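Local atomic coordinates of sugar phosphate isomerase/epimerase (PDB entry 3OBE), a protein that probably acts as a sugar isomerase or epimerase of the xylose isomerase-like TIM-barrel family, its exact substrate being unknown. Residues V213-V219 and R239-I245; S78-K82 and I122-L126; R248-G252 and K293-L298. Residue numbers count along the deposited sequence, not the author numbering.

Interaction 1. Residues V213-V219 and R239-I245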
loop_
_atom_site.group_PDB
_atom_site.type_symbol
_atom_site.label_atom_id
_atom_site.label_comp_id
_atom_site.label_asym_id
_atom_site.label_seq_id
_atom_site.Cartn_x
_atom_site.Cartn_y
_atom_site.Cartn_z
ATOM N N VAL A 213 -3.456 3.025 13.707
ATOM C CA VAL A 213 -3.781 2.460 12.428
ATOM C C VAL A 213 -4.108 3.541 11.418
ATOM O O VAL A 213 -4.940 4.414 11.690
ATOM C CB VAL A 213 -4.993 1.508 12.557
ATOM C CG1 VAL A 213 -5.527 1.041 11.160
ATOM C CG2 VAL A 213 -4.623 0.314 13.431
HETATM N N MSE A 214 -3.468 3.449 10.240
HETATM C CA MSE A 214 -3.893 4.266 9.103
HETATM C C MSE A 214 -4.258 3.336 7.942
HETATM O O MSE A 214 -4.199 2.093 8.063
HETATM C CB MSE A 214 -2.803 5.280 8.738
HETATM C CG MSE A 214 -1.428 4.689 8.409
HETATM SE SE MSE A 214 -1.293 4.073 6.564
HETATM C CE MSE A 214 0.573 3.513 6.685
ATOM N N PHE A 215 -4.716 3.933 6.841
ATOM C CA PHE A 215 -5.250 3.224 5.711
ATOM C C PHE A 215 -4.506 3.654 4.454
ATOM O O PHE A 215 -4.236 4.868 4.245
ATOM C CB PHE A 215 -6.783 3.383 5.598
ATOM C CG PHE A 215 -7.528 2.660 6.730
ATOM C CD1 PHE A 215 -7.629 3.249 7.984
ATOM C CD2 PHE A 215 -7.988 1.359 6.580
ATOM C CE1 PHE A 215 -8.205 2.574 9.019
ATOM C CE2 PHE A 215 -8.602 0.696 7.649
ATOM C CZ PHE A 215 -8.689 1.288 8.850
ATOM N N GLU A 216 -4.204 2.653 3.641
ATOM C CA GLU A 216 -3.626 2.854 2.295
ATOM C C GLU A 216 -4.770 2.667 1.347
ATOM O O GLU A 216 -5.149 1.536 1.009
ATOM C CB GLU A 216 -2.488 1.866 2.057
ATOM C CG GLU A 216 -1.790 1.937 0.669
ATOM C CD GLU A 216 -0.596 1.076 0.621
ATOM O OE1 GLU A 216 -0.783 -0.138 0.637
ATOM O OE2 GLU A 216 0.538 1.606 0.448
ATOM N N LEU A 217 -5.350 3.775 0.932
ATOM C CA LEU A 217 -6.565 3.746 0.133
ATOM C C LEU A 217 -6.231 3.362 -1.286
ATOM O O LEU A 217 -5.496 4.063 -1.957
ATOM C CB LEU A 217 -7.282 5.075 0.135
ATOM C CG LEU A 217 -8.563 5.118 -0.687
ATOM C CD1 LEU A 217 -9.558 3.990 -0.240
ATOM C CD2 LEU A 217 -9.150 6.482 -0.679
ATOM N N ASP A 218 -6.780 2.232 -1.696
ATOM C CA ASP A 218 -6.688 1.821 -3.122
ATOM C C ASP A 218 -7.796 2.486 -3.911
ATOM O O ASP A 218 -8.954 2.103 -3.820
ATOM C CB ASP A 218 -6.695 0.332 -3.356
ATOM C CG ASP A 218 -6.065 0.018 -4.701
ATOM O OD1 ASP A 218 -6.692 0.464 -5.709
ATOM O OD2 ASP A 218 -4.951 -0.579 -4.743
ATOM N N VAL A 219 -7.440 3.559 -4.626
ATOM C CA VAL A 219 -8.458 4.347 -5.287
ATOM C C VAL A 219 -9.121 3.542 -6.404
ATOM O O VAL A 219 -10.326 3.692 -6.673
ATOM C CB VAL A 219 -7.914 5.702 -5.766
ATOM C CG1 VAL A 219 -7.513 6.524 -4.560
ATOM C CG2 VAL A 219 -6.752 5.530 -6.789
ATOM N N ARG A 239 -7.324 9.597 8.257
ATOM C CA ARG A 239 -7.083 8.136 8.308
ATOM C C ARG A 239 -6.384 7.554 7.070
ATOM O O ARG A 239 -5.623 6.601 7.167
ATOM C CB ARG A 239 -8.386 7.387 8.500
ATOM C CG ARG A 239 -9.251 7.836 9.671
ATOM C CD ARG A 239 -8.562 7.913 11.007
ATOM N NE ARG A 239 -7.895 6.671 11.351
ATOM C CZ ARG A 239 -8.528 5.597 11.808
ATOM N NH1 ARG A 239 -9.842 5.607 11.962
ATOM N NH2 ARG A 239 -7.827 4.515 12.108
ATOM N N PHE A 240 -6.641 8.155 5.905
ATOM C CA PHE A 240 -6.037 7.727 4.664
ATOM C C PHE A 240 -4.723 8.441 4.484
ATOM O O PHE A 240 -4.684 9.553 3.952
ATOM C CB PHE A 240 -7.041 7.992 3.533
ATOM C CG PHE A 240 -8.228 7.106 3.588
ATOM C CD1 PHE A 240 -8.064 5.734 3.514
ATOM C CD2 PHE A 240 -9.527 7.600 3.721
ATOM C CE1 PHE A 240 -9.161 4.878 3.564
ATOM C CE2 PHE A 240 -10.589 6.732 3.788
ATOM C CZ PHE A 240 -10.411 5.401 3.687
ATOM N N LYS A 241 -3.639 7.827 4.963
ATOM C CA LYS A 241 -2.334 8.472 4.974
ATOM C C LYS A 241 -1.476 8.110 3.743
ATOM O O LYS A 241 -0.518 8.825 3.438
ATOM C CB LYS A 241 -1.552 8.150 6.274
ATOM C CG LYS A 241 -2.173 8.780 7.547
ATOM C CD LYS A 241 -1.254 8.626 8.763
ATOM C CE LYS A 241 -1.824 9.248 10.041
ATOM N NZ LYS A 241 -1.045 8.858 11.240
ATOM N N LEU A 242 -1.822 7.018 3.078
ATOM C CA LEU A 242 -1.203 6.598 1.821
ATOM C C LEU A 242 -2.301 6.331 0.800
ATOM O O LEU A 242 -3.449 5.970 1.135
ATOM C CB LEU A 242 -0.374 5.317 2.007
ATOM C CG LEU A 242 0.788 5.312 2.970
ATOM C CD1 LEU A 242 1.313 3.878 3.153
ATOM C CD2 LEU A 242 1.876 6.275 2.514
ATOM N N LEU A 243 -1.951 6.444 -0.483
ATOM C CA LEU A 243 -2.764 5.877 -1.528
ATOM C C LEU A 243 -1.984 4.798 -2.254
ATOM O O LEU A 243 -0.741 4.882 -2.374
ATOM C CB LEU A 243 -3.157 6.906 -2.581
ATOM C CG LEU A 243 -3.864 8.191 -2.099
ATOM C CD1 LEU A 243 -4.127 9.210 -3.251
ATOM C CD2 LEU A 243 -5.146 7.837 -1.322
ATOM N N HIS A 244 -2.736 3.855 -2.815
ATOM C CA HIS A 244 -2.280 3.139 -3.996
ATOM C C HIS A 244 -2.887 3.801 -5.217
ATOM O O HIS A 244 -4.112 4.047 -5.258
ATOM C CB HIS A 244 -2.650 1.674 -3.969
ATOM C CG HIS A 244 -1.516 0.807 -3.544
ATOM N ND1 HIS A 244 -1.313 -0.465 -4.028
ATOM C CD2 HIS A 244 -0.530 1.030 -2.642
ATOM C CE1 HIS A 244 -0.243 -0.991 -3.462
ATOM N NE2 HIS A 244 0.246 -0.118 -2.595
ATOM N N ILE A 245 -2.022 4.117 -6.178
ATOM C CA ILE A 245 -2.416 4.699 -7.446
ATOM C C ILE A 245 -2.350 3.585 -8.479
ATOM O O ILE A 245 -1.263 3.049 -8.789
ATOM C CB ILE A 245 -1.527 5.924 -7.828
ATOM C CG1 ILE A 245 -1.756 7.071 -6.821
ATOM C CG2 ILE A 245 -1.749 6.368 -9.295
ATOM C CD1 ILE A 245 -3.213 7.683 -6.883
HETATM O O HOH W 1 -5.132 7.135 11.061
HETATM O O HOH W 2 -2.963 -1.301 -6.071
HETATM O O HOH W 3 -5.600 2.472 -6.851
#

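Interaction 2. Residues S78-K82 and I122-L126. With EOH (ethanol), chain G.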
loop_
_atom_site.group_PDB
_atom_site.type_symbol
_atom_site.label_atom_id
_atom_site.label_comp_id
_atom_site.label_asym_id
_atom_site.label_seq_id
_atom_site.Cartn_x
_atom_site.Cartn_y
_atom_site.Cartn_z
ATOM N N SER A 78 17.344 -7.785 5.144
ATOM C CA SER A 78 17.057 -6.351 5.161
ATOM C C SER A 78 18.249 -5.480 4.816
ATOM O O SER A 78 18.139 -4.559 4.030
ATOM C CB SER A 78 16.564 -5.936 6.538
ATOM O OG SER A 78 15.283 -6.475 6.757
ATOM N N LYS A 79 19.381 -5.734 5.453
ATOM C CA LYS A 79 20.571 -4.918 5.194
ATOM C C LYS A 79 20.964 -4.932 3.703
ATOM O O LYS A 79 21.309 -3.881 3.126
ATOM C CB LYS A 79 21.746 -5.408 6.044
ATOM C CG LYS A 79 23.029 -4.611 5.841
ATOM C CD LYS A 79 24.155 -5.156 6.725
ATOM C CE LYS A 79 25.440 -4.428 6.431
ATOM N NZ LYS A 79 26.130 -5.057 5.291
ATOM N N ASP A 80 20.946 -6.113 3.085
ATOM C CA ASP A 80 21.340 -6.223 1.666
ATOM C C ASP A 80 20.281 -5.589 0.782
ATOM O O ASP A 80 20.597 -5.000 -0.255
ATOM C CB ASP A 80 21.535 -7.677 1.283
ATOM C CG ASP A 80 22.592 -8.356 2.147
ATOM O OD1 ASP A 80 23.719 -7.827 2.242
ATOM O OD2 ASP A 80 22.289 -9.389 2.768
ATOM N N TYR A 81 19.020 -5.737 1.180
ATOM C CA TYR A 81 17.945 -5.144 0.400
ATOM C C TYR A 81 18.109 -3.621 0.431
ATOM O O TYR A 81 18.140 -2.970 -0.607
ATOM C CB TYR A 81 16.597 -5.504 0.990
ATOM C CG TYR A 81 15.457 -5.651 0.017
ATOM C CD1 TYR A 81 15.448 -5.024 -1.243
ATOM C CD2 TYR A 81 14.374 -6.447 0.365
ATOM C CE1 TYR A 81 14.380 -5.200 -2.120
ATOM C CE2 TYR A 81 13.331 -6.634 -0.499
ATOM C CZ TYR A 81 13.320 -6.014 -1.729
ATOM O OH TYR A 81 12.223 -6.231 -2.540
ATOM N N LYS A 82 18.198 -3.067 1.643
ATOM C CA LYS A 82 18.325 -1.617 1.819
ATOM C C LYS A 82 19.530 -1.083 1.023
ATOM O O LYS A 82 19.429 -0.072 0.340
ATOM C CB LYS A 82 18.447 -1.284 3.303
ATOM C CG LYS A 82 18.391 0.199 3.607
ATOM C CD LYS A 82 18.397 0.508 5.102
ATOM C CE LYS A 82 18.295 2.038 5.314
ATOM N NZ LYS A 82 19.490 2.759 4.855
ATOM N N ILE A 122 12.490 -6.506 12.076
ATOM C CA ILE A 122 13.119 -6.686 10.748
ATOM C C ILE A 122 12.924 -5.446 9.901
ATOM O O ILE A 122 13.841 -4.999 9.231
ATOM C CB ILE A 122 12.544 -7.917 10.028
ATOM C CG1 ILE A 122 12.937 -9.209 10.766
ATOM C CG2 ILE A 122 12.924 -7.953 8.513
ATOM C CD1 ILE A 122 14.413 -9.557 10.694
ATOM N N HIS A 123 11.741 -4.846 9.970
ATOM C CA HIS A 123 11.447 -3.701 9.127
ATOM C C HIS A 123 12.102 -2.436 9.671
ATOM O O HIS A 123 12.383 -1.499 8.889
ATOM C CB HIS A 123 9.925 -3.503 8.948
ATOM C CG HIS A 123 9.308 -4.449 7.952
ATOM N ND1 HIS A 123 9.098 -5.784 8.245
ATOM C CD2 HIS A 123 8.923 -4.276 6.662
ATOM C CE1 HIS A 123 8.585 -6.379 7.181
ATOM N NE2 HIS A 123 8.441 -5.487 6.215
ATOM N N ALA A 124 12.404 -2.396 10.968
ATOM C CA ALA A 124 13.192 -1.262 11.516
ATOM C C ALA A 124 14.597 -1.310 10.910
ATOM O O ALA A 124 15.182 -0.280 10.488
ATOM C CB ALA A 124 13.195 -1.306 13.050
ATOM N N GLU A 125 15.152 -2.509 10.810
ATOM C CA GLU A 125 16.442 -2.684 10.143
ATOM C C GLU A 125 16.383 -2.214 8.685
ATOM O O GLU A 125 17.339 -1.601 8.182
ATOM C CB GLU A 125 16.872 -4.168 10.130
ATOM C CG GLU A 125 17.226 -4.886 11.397
ATOM C CD GLU A 125 17.537 -6.401 11.107
ATOM O OE1 GLU A 125 16.877 -7.025 10.243
ATOM O OE2 GLU A 125 18.460 -6.955 11.707
ATOM N N LEU A 126 15.281 -2.530 8.008
ATOM C CA LEU A 126 15.073 -2.211 6.600
ATOM C C LEU A 126 14.920 -0.688 6.409
ATOM O O LEU A 126 15.257 -0.181 5.347
ATOM C CB LEU A 126 13.840 -2.950 6.076
ATOM C CG LEU A 126 13.529 -2.968 4.580
ATOM C CD1 LEU A 126 14.685 -3.641 3.787
ATOM C CD2 LEU A 126 12.173 -3.638 4.325
HETATM C C1 EOH G . 10.509 -9.299 -2.500
HETATM C C2 EOH G . 11.105 -9.557 -3.854
HETATM O O EOH G . 10.841 -8.044 -1.963
#

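Interaction 3. Residues R248-G252 and K293-L298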
loop_
_atom_site.group_PDB
_atom_site.type_symbol
_atom_site.label_atom_id
_atom_site.label_comp_id
_atom_site.label_asym_id
_atom_site.label_seq_id
_atom_site.Cartn_x
_atom_site.Cartn_y
_atom_site.Cartn_z
ATOM N N ARG A 248 -6.523 0.721 -14.947
ATOM C CA ARG A 248 -6.642 -0.554 -15.664
ATOM C C ARG A 248 -5.236 -1.127 -15.905
ATOM O O ARG A 248 -4.961 -2.292 -15.643
ATOM C CB ARG A 248 -7.338 -0.331 -16.967
ATOM C CG ARG A 248 -8.748 0.235 -16.788
ATOM C CD ARG A 248 -9.641 -0.788 -16.041
ATOM N NE ARG A 248 -10.167 -1.791 -16.950
ATOM C CZ ARG A 248 -10.925 -2.816 -16.570
ATOM N NH1 ARG A 248 -11.214 -2.999 -15.292
ATOM N NH2 ARG A 248 -11.371 -3.675 -17.459
ATOM N N TRP A 249 -4.364 -0.267 -16.390
ATOM C CA TRP A 249 -2.936 -0.638 -16.563
ATOM C C TRP A 249 -2.116 0.637 -16.368
ATOM O O TRP A 249 -1.859 1.064 -15.233
ATOM C CB TRP A 249 -2.718 -1.383 -17.876
ATOM C CG TRP A 249 -1.409 -2.177 -17.824
ATOM C CD1 TRP A 249 -1.097 -3.175 -16.930
ATOM C CD2 TRP A 249 -0.277 -2.045 -18.690
ATOM N NE1 TRP A 249 0.173 -3.651 -17.169
ATOM C CE2 TRP A 249 0.699 -2.978 -18.244
ATOM C CE3 TRP A 249 0.025 -1.237 -19.808
ATOM C CZ2 TRP A 249 1.939 -3.101 -18.864
ATOM C CZ3 TRP A 249 1.236 -1.382 -20.426
ATOM C CH2 TRP A 249 2.192 -2.298 -19.940
ATOM N N ILE A 250 -1.758 1.303 -17.444
ATOM C CA ILE A 250 -0.977 2.535 -17.315
ATOM C C ILE A 250 -1.791 3.610 -16.613
ATOM O O ILE A 250 -2.948 3.853 -16.944
ATOM C CB ILE A 250 -0.498 3.062 -18.641
ATOM C CG1 ILE A 250 0.609 2.187 -19.204
ATOM C CG2 ILE A 250 0.098 4.512 -18.526
ATOM C CD1 ILE A 250 0.780 2.348 -20.743
ATOM N N ILE A 251 -1.189 4.226 -15.603
ATOM C CA ILE A 251 -1.881 5.264 -14.859
ATOM C C ILE A 251 -2.294 6.411 -15.770
ATOM O O ILE A 251 -1.465 6.998 -16.513
ATOM C CB ILE A 251 -1.042 5.791 -13.677
ATOM C CG1 ILE A 251 -0.590 4.653 -12.766
ATOM C CG2 ILE A 251 -1.763 6.918 -12.930
ATOM C CD1 ILE A 251 -1.714 3.784 -12.114
ATOM N N GLY A 252 -3.604 6.707 -15.739
ATOM C CA GLY A 252 -4.188 7.790 -16.521
ATOM C C GLY A 252 -4.529 7.493 -17.978
ATOM O O GLY A 252 -4.839 8.424 -18.756
ATOM N N LYS A 293 5.648 4.339 -18.276
ATOM C CA LYS A 293 4.621 5.198 -18.846
ATOM C C LYS A 293 3.729 5.811 -17.763
ATOM O O LYS A 293 3.312 6.970 -17.885
ATOM C CB LYS A 293 3.797 4.469 -19.901
ATOM C CG LYS A 293 4.625 4.369 -21.213
ATOM C CD LYS A 293 3.914 3.742 -22.335
ATOM C CE LYS A 293 4.730 4.047 -23.605
ATOM N NZ LYS A 293 4.713 2.990 -24.545
ATOM N N SER A 294 3.491 5.074 -16.689
ATOM C CA SER A 294 2.765 5.575 -15.504
ATOM C C SER A 294 3.540 6.702 -14.874
ATOM O O SER A 294 2.986 7.797 -14.581
ATOM C CB SER A 294 2.478 4.455 -14.504
ATOM O OG SER A 294 1.649 3.464 -15.098
ATOM N N ALA A 295 4.839 6.485 -14.731
ATOM C CA ALA A 295 5.726 7.509 -14.170
ATOM C C ALA A 295 5.673 8.744 -15.048
ATOM O O ALA A 295 5.606 9.846 -14.509
ATOM C CB ALA A 295 7.191 6.994 -14.016
ATOM N N ALA A 296 5.713 8.570 -16.378
ATOM C CA ALA A 296 5.728 9.709 -17.305
ATOM C C ALA A 296 4.450 10.579 -17.130
ATOM O O ALA A 296 4.520 11.834 -17.139
ATOM C CB ALA A 296 5.924 9.230 -18.792
ATOM N N TYR A 297 3.321 9.939 -16.909
ATOM C CA TYR A 297 2.055 10.652 -16.680
ATOM C C TYR A 297 2.104 11.463 -15.397
ATOM O O TYR A 297 1.724 12.643 -15.356
ATOM C CB TYR A 297 0.921 9.637 -16.603
ATOM C CG TYR A 297 -0.432 10.193 -16.193
ATOM C CD1 TYR A 297 -1.252 10.860 -17.092
ATOM C CD2 TYR A 297 -0.878 10.020 -14.885
ATOM C CE1 TYR A 297 -2.471 11.328 -16.699
ATOM C CE2 TYR A 297 -2.105 10.455 -14.506
ATOM C CZ TYR A 297 -2.892 11.113 -15.400
ATOM O OH TYR A 297 -4.143 11.550 -14.981
ATOM N N LEU A 298 2.584 10.839 -14.341
ATOM C CA LEU A 298 2.541 11.476 -13.022
ATOM C C LEU A 298 3.566 12.607 -12.968
ATOM O O LEU A 298 3.323 13.653 -12.354
ATOM C CB LEU A 298 2.814 10.459 -11.936
ATOM C CG LEU A 298 1.708 9.407 -11.743
ATOM C CD1 LEU A 298 2.174 8.355 -10.731
ATOM C CD2 LEU A 298 0.336 10.061 -11.300
#

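Interaction 1. Residues V213-V219 and R239-I245
Follow the backbone bonds first: they fix the register of parallel strands 213-218 and 240-245. F215 N donates to R239 O (2.8 Å), L217 N to L242 O (2.9 Å), and H244 N returns to L217 O (2.9 Å). Between F215 and E216 the register slips by one, a beta bulge: F215 O takes two weak bonds, from K241 N (3.1 Å) and L242 N (3.4 Å). A weak V219 N to H244 O bond (3.4 Å) ends the series. At the start, R239 NH2 hydrogen-bonds V213 O (2.9 Å) and T208 OG1, NH1 bonds L205 O, and water 1 joins V213 O to R239 NE (2.8 Å each).

One face is apolar, with F240 CD1 against both F215 CB (3.4 Å) and L217 CB (3.5 Å). E216, D218 and H244 share the other with L242, and the three polar ends hydrogen-bond mostly outside the pair: E216 OE1 to H96, H244 NE2 to E54, D218 OD2 to H169. Water 2 bridges D218 OD2 (2.5 Å) and H244 ND1 (2.8 Å), water 3 donates to D218 OD1 (2.6 Å) and H244 O (2.7 Å), and D218 OD1 N-caps the following helix through W221 N. A phosphate ion, probably from the crystallisation liquor, lies about 4 Å from the H244 side chain (nearest atoms). Such a polar cluster at C-terminal strand ends is consistent with a TIM-barrel active site.

Interaction 2. Residues S78-K82 and I122-L126
S78 sits where these two segments come closest, CA to CA, 4.8 Å from L126 CA, and its m rotamer carries OG across to I122 O, a hydrogen bond of 3.2 Å. That carbonyl already accepts L126 N within its own helix (3.1 Å), so the serine adds a second donor. L126, with chi1 t and chi2 p, brings CD1 to 3.6 Å from S78 O and 3.9 Å from Y81 CB. Helices 78-87 and 109-126 belong to the outer helical layer of the TIM barrel; these segments run at 30° to each other with axes 9.0 Å apart, and both Y81 and L126 continue inward onto I55 and I92 of the strands beneath. Y81 has an off-rotamer chi1 of -148°, and its OH meets the O of a bound ethanol, probably from the crystallisation liquor, at a very short 2.4 Å. In K82, chi1 and chi2, both t, lay CD 3.2 Å from L126 O; chi3 stays t, chi4 turns to m, and NZ forms a salt bridge with D86 on its own helix.

Interaction 3. Residues R248-G252 and K293-L298
In this TIM barrel, the loop after strand 240-245 folds against helix 287-300, the last helix of the chain, and residues 248-252 meet 293-298 there. A single hydrogen bond joins them: I251 N donates to S294 OG at 3.0 Å, nearly straight at 173°. The serine hydroxyl is also hydrogen-bonded to G290 O one turn earlier in the helix, so it ties the irregular loop backbone to the helix backbone. Apolar contacts come next. I251 CG2 packs on Y297 CD2 (3.8 Å) and L298 CD2 (4.1 Å), and its side chain continues to V276 and F259; I250 CD1 lies along the aliphatic part of K293, 3.8 Å from CD, while the lysine amino group pairs with E289. The third kind of contact is with the Y297 ring. G252 has a positive phi of 83°, and a CB there would clash with the tyrosine. Its CA instead makes a CH-pi contact over the ring face, 3.9 Å from the Y297 centroid and 16° off the normal.

How the interactions relate
All three contacts belong to one TIM barrel, at different depths. Interaction 1 is in the strand wall, its centre about 7 Å from the centre of the chain, and carries the polar cluster, probably the active site, with the phosphate near H244. Interactions 2 and 3 lie farther out, at about 18 and 17 Å, where helices meet each other or a loop, and their centres are about 29 Å apart. Interaction 3 neighbours interaction 1 directly: 239-245 runs on into 248-252, and I245 O packs against I251 CD1 at 3.4 Å. Interaction 2 stays about 11 Å from interaction 1 (nearest atoms), though E54, the partner of H244, is next to I55, on which Y81 and L126 pack.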